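Side-chain contacts in (R)-specific secondary-alkylsulfatase (Pseudomonas sp., PDB 4AXH), which hydrolyses (R)-secondary-alkyl sulfates with strict inversion of configuration, releasing homochiral (S)-alcohols and sulfate at a site that holds two zinc ions: residues D33-S38 against E527-V532; W479-G484 against A502-Q507; L572-E577 against P612-I617. All blocks are in the same frame, centred on the assembly; numbering follows the deposited sequence.

Interaction 1. Residues D33-S38 against E527-V532; sequences DSKPAS and ELRHGV
Asp33 meets Arg529 through its backbone: the N-terminal arm, an irregular stretch leading into helix 39-48, passes the last turn of helix 515-529, in the alkylsulfatase dimerisation region. Asp33 O lies over one face of the Arg529 guanidinium, displaced toward its rim, 3.6 Å from Arg529 NH2. The oxygen faces the flat side of the cation and makes no hydrogen bond with it, though its partial negative charge should still suit that position. Ser34 follows with a backbone touch, its CA 3.7 Å from Arg529 NH1, while its hydroxyl turns to Glu506. Lys35 brings its aliphatic part, CG lying 4.0 Å from Arg529 NH2. Its chain then bends back, and NZ gives a weak bond to Asp33 O at 3.0 Å. Lys35 NZ and Arg529 NH2 converge on the carboxylate of Asp503, which forms salt bridges with both and probably allows the two positive ends to lie this close. Arg529 reaches this spot on a chain extended from CG to NE, and Glu506 holds its other terminal nitrogen. Thus Arg529 is fixed by helix 495-511 while the arm covers it, Lys35 NZ standing 4.5 Å from Arg529 NH2.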
loop_
_atom_site.group_PDB
_atom_site.type_symbol
_atom_site.label_atom_id
_atom_site.label_comp_id
_atom_site.label_asym_id
_atom_site.label_seq_id
_atom_site.Cartn_x
_atom_site.Cartn_y
_atom_site.Cartn_z
ATOM N N ASP A 33 7.557 17.936 -34.487
ATOM C CA ASP A 33 7.243 16.729 -35.253
ATOM C C ASP A 33 7.848 15.475 -34.599
ATOM O O ASP A 33 8.840 15.581 -33.877
ATOM C CB ASP A 33 7.727 16.875 -36.717
ATOM C CG ASP A 33 7.551 18.268 -37.327
ATOM O OD1 ASP A 33 8.353 19.179 -36.978
ATOM O OD2 ASP A 33 6.626 18.444 -38.167
ATOM N N SER A 34 7.246 14.288 -34.853
ATOM C CA SER A 34 7.710 12.996 -34.324
ATOM C C SER A 34 9.085 12.594 -34.922
ATOM O O SER A 34 9.169 12.011 -36.014
ATOM C CB SER A 34 6.663 11.907 -34.547
ATOM O OG SER A 34 7.089 10.654 -34.029
ATOM N N LYS A 35 10.159 12.929 -34.182
ATOM C CA LYS A 35 11.563 12.672 -34.542
ATOM C C LYS A 35 11.828 11.170 -34.758
ATOM O O LYS A 35 11.245 10.359 -34.032
ATOM C CB LYS A 35 12.502 13.216 -33.463
ATOM C CG LYS A 35 12.134 14.609 -32.969
ATOM C CD LYS A 35 12.745 15.739 -33.811
ATOM C CE LYS A 35 11.747 16.778 -34.265
ATOM N NZ LYS A 35 11.090 17.459 -33.118
ATOM N N PRO A 36 12.668 10.764 -35.745
ATOM C CA PRO A 36 12.914 9.324 -35.929
ATOM C C PRO A 36 13.923 8.780 -34.906
ATOM O O PRO A 36 14.318 9.489 -33.960
ATOM C CB PRO A 36 13.434 9.250 -37.373
ATOM C CG PRO A 36 14.177 10.551 -37.562
ATOM C CD PRO A 36 13.482 11.572 -36.689
ATOM N N ALA A 37 14.331 7.511 -35.096
ATOM C CA ALA A 37 15.285 6.859 -34.201
ATOM C C ALA A 37 16.655 7.525 -34.315
ATOM O O ALA A 37 17.178 7.735 -35.426
ATOM C CB ALA A 37 15.390 5.378 -34.534
ATOM N N SER A 38 17.233 7.884 -33.161
ATOM C CA SER A 38 18.562 8.463 -33.141
ATOM C C SER A 38 19.580 7.336 -33.415
ATOM O O SER A 38 19.203 6.153 -33.447
ATOM C CB SER A 38 18.826 9.168 -31.814
ATOM O OG SER A 38 19.158 8.277 -30.766
ATOM N N GLU A 527 1.373 15.449 -25.418
ATOM C CA GLU A 527 0.849 16.566 -24.616
ATOM C C GLU A 527 1.866 17.678 -24.358
ATOM O O GLU A 527 1.468 18.836 -24.196
ATOM C CB GLU A 527 0.249 16.098 -23.289
ATOM C CG GLU A 527 -1.013 15.247 -23.360
ATOM C CD GLU A 527 -1.661 14.974 -22.008
ATOM O OE1 GLU A 527 -1.101 15.389 -20.964
ATOM O OE2 GLU A 527 -2.759 14.375 -21.993
ATOM N N LEU A 528 3.174 17.337 -24.314
ATOM C CA LEU A 528 4.243 18.323 -24.096
ATOM C C LEU A 528 4.315 19.215 -25.310
ATOM O O LEU A 528 4.480 20.422 -25.183
ATOM C CB LEU A 528 5.591 17.631 -23.893
ATOM C CG LEU A 528 5.920 17.236 -22.475
ATOM C CD1 LEU A 528 7.044 16.208 -22.456
ATOM C CD2 LEU A 528 6.230 18.476 -21.590
ATOM N N ARG A 529 4.152 18.610 -26.486
ATOM C CA ARG A 529 4.162 19.279 -27.765
ATOM C C ARG A 529 2.872 20.073 -27.996
ATOM O O ARG A 529 2.936 21.225 -28.423
ATOM C CB ARG A 529 4.366 18.253 -28.885
ATOM C CG ARG A 529 5.810 17.799 -29.008
ATOM C CD ARG A 529 5.923 16.493 -29.753
ATOM N NE ARG A 529 7.317 16.053 -29.829
ATOM C CZ ARG A 529 7.718 14.914 -30.381
ATOM N NH1 ARG A 529 6.832 14.078 -30.915
ATOM N NH2 ARG A 529 9.006 14.599 -30.404
ATOM N N HIS A 530 1.712 19.468 -27.708
ATOM C CA HIS A 530 0.411 20.073 -27.970
ATOM C C HIS A 530 -0.391 20.348 -26.699
ATOM O O HIS A 530 -0.396 21.484 -26.221
ATOM C CB HIS A 530 -0.353 19.254 -29.032
ATOM C CG HIS A 530 0.518 18.842 -30.189
ATOM N ND1 HIS A 530 0.851 19.734 -31.200
ATOM C CD2 HIS A 530 1.165 17.675 -30.416
ATOM C CE1 HIS A 530 1.651 19.071 -32.023
ATOM N NE2 HIS A 530 1.874 17.830 -31.593
ATOM N N GLY A 531 -1.005 19.321 -26.130
ATOM C CA GLY A 531 -1.798 19.452 -24.913
ATOM C C GLY A 531 -2.939 18.463 -24.858
ATOM O O GLY A 531 -2.994 17.529 -25.664
ATOM N N VAL A 532 -3.856 18.670 -23.912
ATOM C CA VAL A 532 -5.000 17.787 -23.680
ATOM C C VAL A 532 -6.225 18.067 -24.606
ATOM O O VAL A 532 -6.689 19.207 -24.644
ATOM C CB VAL A 532 -5.310 17.632 -22.155
ATOM C CG1 VAL A 532 -5.576 18.968 -21.463
ATOM C CG2 VAL A 532 -6.442 16.656 -21.893
#

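Interaction 2. Residues W479-G484 against A502-Q507; sequences WAVQLG and ADAMEQ
Ala504 and Val481 stand at the centre of a close helix-helix contact, their CA atoms 6.3 Å apart, and small side chains make that approach possible. The CB of Ala504 touches two residues of the facing helix: Ala480 CB at 3.8 Å, methyl against methyl, and Val481 CG1 at the same separation. The valine is the more widely engaged partner. Its CG1, placed anti to the carbonyl carbon (chi1 -57°), reaches across to Met505 CG at 3.7 Å and also packs against the backbone N of Met505, so one methyl spans two successive residues. Val481 and Met505 cross at about a right angle, and it is the methylene CG of the methionine, next to the sulfur, and not the sulfur itself, that meets the valine.

The segments belong to helices 477-490 and 495-511, consecutive in the chain and joined by a short loop. They form an antiparallel helical hairpin, in keeping with the TPR-like character of the alkylsulfatase dimerisation region. The segment axes approach to 8.8 Å, with 146° between their N-to-C directions.

No hydrogen bond joins the two segments, and away from this apolar patch the polar residues of the two helices find other partners. The partly exposed Gln482 is hydrogen-bonded to Tyr454 of the second subunit, whose ring also meets Trp479 edge-to-face. On the other helix, the partly exposed Asp503 takes its partners from the N-terminal arm and helix 515-529, while Gln507 binds the arm at Pro36 and Ser38.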
loop_
_atom_site.group_PDB
_atom_site.type_symbol
_atom_site.label_atom_id
_atom_site.label_comp_id
_atom_site.label_asym_id
_atom_site.label_seq_id
_atom_site.Cartn_x
_atom_site.Cartn_y
_atom_site.Cartn_z
ATOM N N TRP A 479 18.411 11.308 -18.208
ATOM C CA TRP A 479 18.824 12.516 -17.505
ATOM C C TRP A 479 18.209 13.741 -18.168
ATOM O O TRP A 479 17.723 14.625 -17.466
ATOM C CB TRP A 479 20.344 12.607 -17.362
ATOM C CG TRP A 479 20.819 13.857 -16.678
ATOM C CD1 TRP A 479 21.559 14.863 -17.232
ATOM C CD2 TRP A 479 20.529 14.268 -15.329
ATOM N NE1 TRP A 479 21.755 15.870 -16.308
ATOM C CE2 TRP A 479 21.153 15.521 -15.129
ATOM C CE3 TRP A 479 19.836 13.681 -14.260
ATOM C CZ2 TRP A 479 21.107 16.194 -13.911
ATOM C CZ3 TRP A 479 19.766 14.362 -13.058
ATOM C CH2 TRP A 479 20.393 15.607 -12.893
ATOM N N ALA A 480 18.150 13.753 -19.508
ATOM C CA ALA A 480 17.508 14.816 -20.265
ATOM C C ALA A 480 16.075 15.105 -19.751
ATOM O O ALA A 480 15.786 16.262 -19.463
ATOM C CB ALA A 480 17.470 14.461 -21.735
ATOM N N VAL A 481 15.217 14.062 -19.560
ATOM C CA VAL A 481 13.841 14.220 -19.057
ATOM C C VAL A 481 13.754 14.771 -17.643
ATOM O O VAL A 481 12.782 15.452 -17.329
ATOM C CB VAL A 481 12.881 13.020 -19.271
ATOM C CG1 VAL A 481 12.762 12.656 -20.741
ATOM C CG2 VAL A 481 13.284 11.818 -18.443
ATOM N N GLN A 482 14.756 14.491 -16.798
ATOM C CA GLN A 482 14.800 15.012 -15.431
ATOM C C GLN A 482 15.021 16.533 -15.443
ATOM O O GLN A 482 14.366 17.233 -14.678
ATOM C CB GLN A 482 15.866 14.295 -14.599
ATOM C CG GLN A 482 15.408 12.941 -14.079
ATOM C CD GLN A 482 14.622 13.067 -12.801
ATOM O OE1 GLN A 482 15.082 13.651 -11.814
ATOM N NE2 GLN A 482 13.425 12.503 -12.784
ATOM N N LEU A 483 15.911 17.049 -16.344
ATOM C CA LEU A 483 16.173 18.488 -16.511
ATOM C C LEU A 483 14.944 19.174 -17.103
ATOM O O LEU A 483 14.466 20.164 -16.540
ATOM C CB LEU A 483 17.399 18.763 -17.413
ATOM C CG LEU A 483 18.796 18.262 -16.977
ATOM C CD1 LEU A 483 19.879 19.056 -17.621
ATOM C CD2 LEU A 483 19.023 18.401 -15.482
ATOM N N GLY A 484 14.435 18.611 -18.204
ATOM C CA GLY A 484 13.247 19.077 -18.913
ATOM C C GLY A 484 12.016 19.215 -18.043
ATOM O O GLY A 484 11.243 20.148 -18.236
ATOM N N ALA A 502 9.980 16.368 -24.851
ATOM C CA ALA A 502 9.116 15.482 -25.632
ATOM C C ALA A 502 9.959 14.593 -26.528
ATOM O O ALA A 502 9.659 13.402 -26.640
ATOM C CB ALA A 502 8.132 16.284 -26.455
ATOM N N ASP A 503 11.045 15.147 -27.106
ATOM C CA ASP A 503 11.979 14.437 -27.995
ATOM C C ASP A 503 12.727 13.324 -27.261
ATOM O O ASP A 503 12.859 12.221 -27.796
ATOM C CB ASP A 503 12.980 15.421 -28.658
ATOM C CG ASP A 503 12.473 16.196 -29.887
ATOM O OD1 ASP A 503 11.235 16.254 -30.097
ATOM O OD2 ASP A 503 13.320 16.732 -30.646
ATOM N N ALA A 504 13.201 13.617 -26.034
ATOM C CA ALA A 504 13.926 12.700 -25.159
ATOM C C ALA A 504 13.018 11.579 -24.647
ATOM O O ALA A 504 13.473 10.435 -24.642
ATOM C CB ALA A 504 14.547 13.452 -24.002
ATOM N N MET A 505 11.742 11.902 -24.245
ATOM C CA MET A 505 10.690 10.954 -23.797
ATOM C C MET A 505 10.369 9.983 -24.912
ATOM O O MET A 505 10.271 8.790 -24.671
ATOM C CB MET A 505 9.387 11.683 -23.462
ATOM C CG MET A 505 9.286 12.122 -22.038
ATOM S SD MET A 505 7.588 11.953 -21.460
ATOM C CE MET A 505 7.689 12.947 -19.972
ATOM N N GLU A 506 10.187 10.515 -26.137
ATOM C CA GLU A 506 9.890 9.793 -27.365
ATOM C C GLU A 506 10.942 8.725 -27.645
ATOM O O GLU A 506 10.576 7.606 -28.023
ATOM C CB GLU A 506 9.823 10.804 -28.511
ATOM C CG GLU A 506 9.486 10.235 -29.873
ATOM C CD GLU A 506 9.205 11.332 -30.870
ATOM O OE1 GLU A 506 10.173 11.956 -31.368
ATOM O OE2 GLU A 506 8.007 11.639 -31.063
ATOM N N GLN A 507 12.246 9.065 -27.458
ATOM C CA GLN A 507 13.396 8.172 -27.638
ATOM C C GLN A 507 13.352 7.081 -26.583
ATOM O O GLN A 507 13.624 5.932 -26.918
ATOM C CB GLN A 507 14.739 8.938 -27.583
ATOM C CG GLN A 507 15.038 9.875 -28.782
ATOM C CD GLN A 507 15.029 9.216 -30.141
ATOM O OE1 GLN A 507 15.765 8.259 -30.407
ATOM N NE2 GLN A 507 14.233 9.770 -31.063
#

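Interaction 3. Residues L572-E577 against P612-I617; sequences LNWVFE and PTLDQI
Leu614 meets two aromatic side chains, Trp574 and Phe576, and every contact between the segments is apolar. The rings sit two residues apart on strand 570-576 and therefore rise from the same face of the sheet, toward helix 611-618. This strand lies in the middle of the five-stranded mixed sheet in the C-terminal, SCP2-like region, and the helix follows directly on its parallel neighbour, strand 605-609.

The aliphatic-aromatic contacts divide between the branches of the leucine. Leu614 CD1 approaches Trp574 obliquely, 3.8 Å from CZ3 on the six-membered ring, and lies 3.9 Å from Phe576 CZ. Leu614 CD2 meets the phenylalanine alone of the two rings, at 3.7 Å from both CE2 and CZ, again from an oblique direction. Below the fork, Leu614 CB lies at the edge of the Phe576 ring and in its plane, 3.7 Å from CE2. With CG placed opposite the backbone nitrogen (chi1 179°), the leucine carries its two methyls out from the helix to the rings, crossing both aromatic side chains at about a right angle.

Further apolar neighbours continue the layer. Leu609 of strand 605-609 touches Trp574, Phe576 and Leu614 alike, while Leu642 and Phe646 of helix 640-646 pack on the indole.

Because no hydrogen bond or charge pair crosses between the segments, the contact probably owes its stability to the fit of the surfaces and the exclusion of water: the forked leucine fits against two rings, and the helix is seated on the sheet without any directional bond across this contact.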
loop_
_atom_site.group_PDB
_atom_site.type_symbol
_atom_site.label_atom_id
_atom_site.label_comp_id
_atom_site.label_asym_id
_atom_site.label_seq_id
_atom_site.Cartn_x
_atom_site.Cartn_y
_atom_site.Cartn_z
ATOM N N LEU A 572 -28.158 15.506 8.291
ATOM C CA LEU A 572 -29.179 15.179 7.304
ATOM C C LEU A 572 -29.514 13.699 7.344
ATOM O O LEU A 572 -28.664 12.877 7.005
ATOM C CB LEU A 572 -28.705 15.561 5.873
ATOM C CG LEU A 572 -28.214 17.009 5.593
ATOM C CD1 LEU A 572 -26.718 17.170 5.910
ATOM C CD2 LEU A 572 -28.434 17.381 4.134
ATOM N N ASN A 573 -30.743 13.351 7.754
ATOM C CA ASN A 573 -31.220 11.972 7.706
ATOM C C ASN A 573 -31.728 11.728 6.291
ATOM O O ASN A 573 -32.281 12.635 5.663
ATOM C CB ASN A 573 -32.340 11.718 8.705
ATOM C CG ASN A 573 -31.855 11.466 10.106
ATOM O OD1 ASN A 573 -30.693 11.111 10.343
ATOM N ND2 ASN A 573 -32.754 11.614 11.067
ATOM N N TRP A 574 -31.490 10.523 5.777
ATOM C CA TRP A 574 -31.902 10.083 4.450
ATOM C C TRP A 574 -32.616 8.753 4.632
ATOM O O TRP A 574 -32.114 7.872 5.349
ATOM C CB TRP A 574 -30.680 9.923 3.531
ATOM C CG TRP A 574 -30.027 11.210 3.135
ATOM C CD1 TRP A 574 -29.199 11.986 3.895
ATOM C CD2 TRP A 574 -30.113 11.848 1.858
ATOM N NE1 TRP A 574 -28.809 13.098 3.186
ATOM C CE2 TRP A 574 -29.329 13.024 1.921
ATOM C CE3 TRP A 574 -30.764 11.529 0.653
ATOM C CZ2 TRP A 574 -29.191 13.892 0.833
ATOM C CZ3 TRP A 574 -30.636 12.395 -0.421
ATOM C CH2 TRP A 574 -29.865 13.566 -0.322
ATOM N N VAL A 575 -33.815 8.624 4.042
ATOM C CA VAL A 575 -34.619 7.408 4.156
ATOM C C VAL A 575 -35.067 6.935 2.812
ATOM O O VAL A 575 -35.682 7.687 2.059
ATOM C CB VAL A 575 -35.701 7.377 5.286
ATOM C CG1 VAL A 575 -35.780 8.690 6.076
ATOM C CG2 VAL A 575 -37.076 6.930 4.789
ATOM N N PHE A 576 -34.687 5.704 2.484
ATOM C CA PHE A 576 -34.966 5.077 1.204
ATOM C C PHE A 576 -35.993 3.965 1.373
ATOM O O PHE A 576 -35.654 2.851 1.781
ATOM C CB PHE A 576 -33.656 4.570 0.573
ATOM C CG PHE A 576 -32.674 5.650 0.188
ATOM C CD1 PHE A 576 -31.742 6.126 1.106
ATOM C CD2 PHE A 576 -32.649 6.159 -1.102
ATOM C CE1 PHE A 576 -30.813 7.109 0.744
ATOM C CE2 PHE A 576 -31.721 7.141 -1.464
ATOM C CZ PHE A 576 -30.810 7.612 -0.538
ATOM N N GLU A 577 -37.257 4.297 1.094
ATOM C CA GLU A 577 -38.424 3.421 1.225
ATOM C C GLU A 577 -38.328 2.117 0.429
ATOM O O GLU A 577 -38.680 1.052 0.949
ATOM C CB GLU A 577 -39.743 4.182 0.936
ATOM C CG GLU A 577 -39.750 5.052 -0.325
ATOM C CD GLU A 577 -40.014 6.551 -0.183
ATOM O OE1 GLU A 577 -39.736 7.121 0.899
ATOM O OE2 GLU A 577 -40.479 7.162 -1.175
ATOM N N PRO A 612 -34.010 4.804 -7.265
ATOM C CA PRO A 612 -34.137 5.304 -8.650
ATOM C C PRO A 612 -34.246 6.832 -8.769
ATOM O O PRO A 612 -33.675 7.385 -9.705
ATOM C CB PRO A 612 -35.354 4.554 -9.212
ATOM C CG PRO A 612 -36.052 3.961 -8.042
ATOM C CD PRO A 612 -35.033 3.771 -6.974
ATOM N N THR A 613 -34.904 7.518 -7.787
ATOM C CA THR A 613 -34.999 8.986 -7.776
ATOM C C THR A 613 -33.651 9.600 -7.404
ATOM O O THR A 613 -33.229 10.540 -8.071
ATOM C CB THR A 613 -36.190 9.543 -6.954
ATOM O OG1 THR A 613 -35.930 9.449 -5.555
ATOM C CG2 THR A 613 -37.535 8.907 -7.324
ATOM N N LEU A 614 -32.946 9.032 -6.392
ATOM C CA LEU A 614 -31.603 9.485 -5.977
ATOM C C LEU A 614 -30.677 9.410 -7.172
ATOM O O LEU A 614 -29.926 10.353 -7.417
ATOM C CB LEU A 614 -31.024 8.634 -4.816
ATOM C CG LEU A 614 -29.604 8.999 -4.321
ATOM C CD1 LEU A 614 -29.628 10.123 -3.282
ATOM C CD2 LEU A 614 -28.897 7.782 -3.755
ATOM N N ASP A 615 -30.775 8.299 -7.940
ATOM C CA ASP A 615 -30.005 8.023 -9.150
ATOM C C ASP A 615 -30.212 9.114 -10.192
ATOM O O ASP A 615 -29.228 9.570 -10.779
ATOM C CB ASP A 615 -30.361 6.635 -9.728
ATOM C CG ASP A 615 -29.866 5.433 -8.934
ATOM O OD1 ASP A 615 -28.684 5.449 -8.491
ATOM O OD2 ASP A 615 -30.626 4.443 -8.827
ATOM N N GLN A 616 -31.476 9.556 -10.391
ATOM C CA GLN A 616 -31.846 10.620 -11.331
ATOM C C GLN A 616 -31.220 11.962 -10.961
ATOM O O GLN A 616 -30.764 12.678 -11.855
ATOM C CB GLN A 616 -33.363 10.747 -11.447
ATOM C CG GLN A 616 -33.991 9.744 -12.392
ATOM C CD GLN A 616 -35.470 9.981 -12.483
ATOM O OE1 GLN A 616 -35.933 10.857 -13.221
ATOM N NE2 GLN A 616 -36.237 9.231 -11.700
ATOM N N ILE A 617 -31.176 12.291 -9.649
ATOM C CA ILE A 617 -30.560 13.523 -9.125
ATOM C C ILE A 617 -29.033 13.422 -9.249
ATOM O O ILE A 617 -28.387 14.417 -9.578
ATOM C CB ILE A 617 -31.019 13.861 -7.674
ATOM C CG1 ILE A 617 -32.541 14.011 -7.596
ATOM C CG2 ILE A 617 -30.336 15.126 -7.125
ATOM C CD1 ILE A 617 -33.141 13.463 -6.330
#

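How the interactions relate
From the N terminus, the arm at 33-38 is the first partner; interaction 1 closes when the chain reaches 527-532, a loop of nearly five hundred residues that includes the zinc-binding region. Within that loop, interaction 2 closes a much shorter one of 17 residues, made of the facing ends of two consecutive helices and the turn that joins them. These two contacts meet physically through helix 495-511, whose acidic residues grip Arg529, so arm, hairpin and helix 515-529 form one connected region. Interaction 3 begins only after interaction 1 has closed, and joins strand to helix within the separate C-terminal region. Its centre is about 48 Å from that of interaction 1 and 51 Å from that of interaction 2.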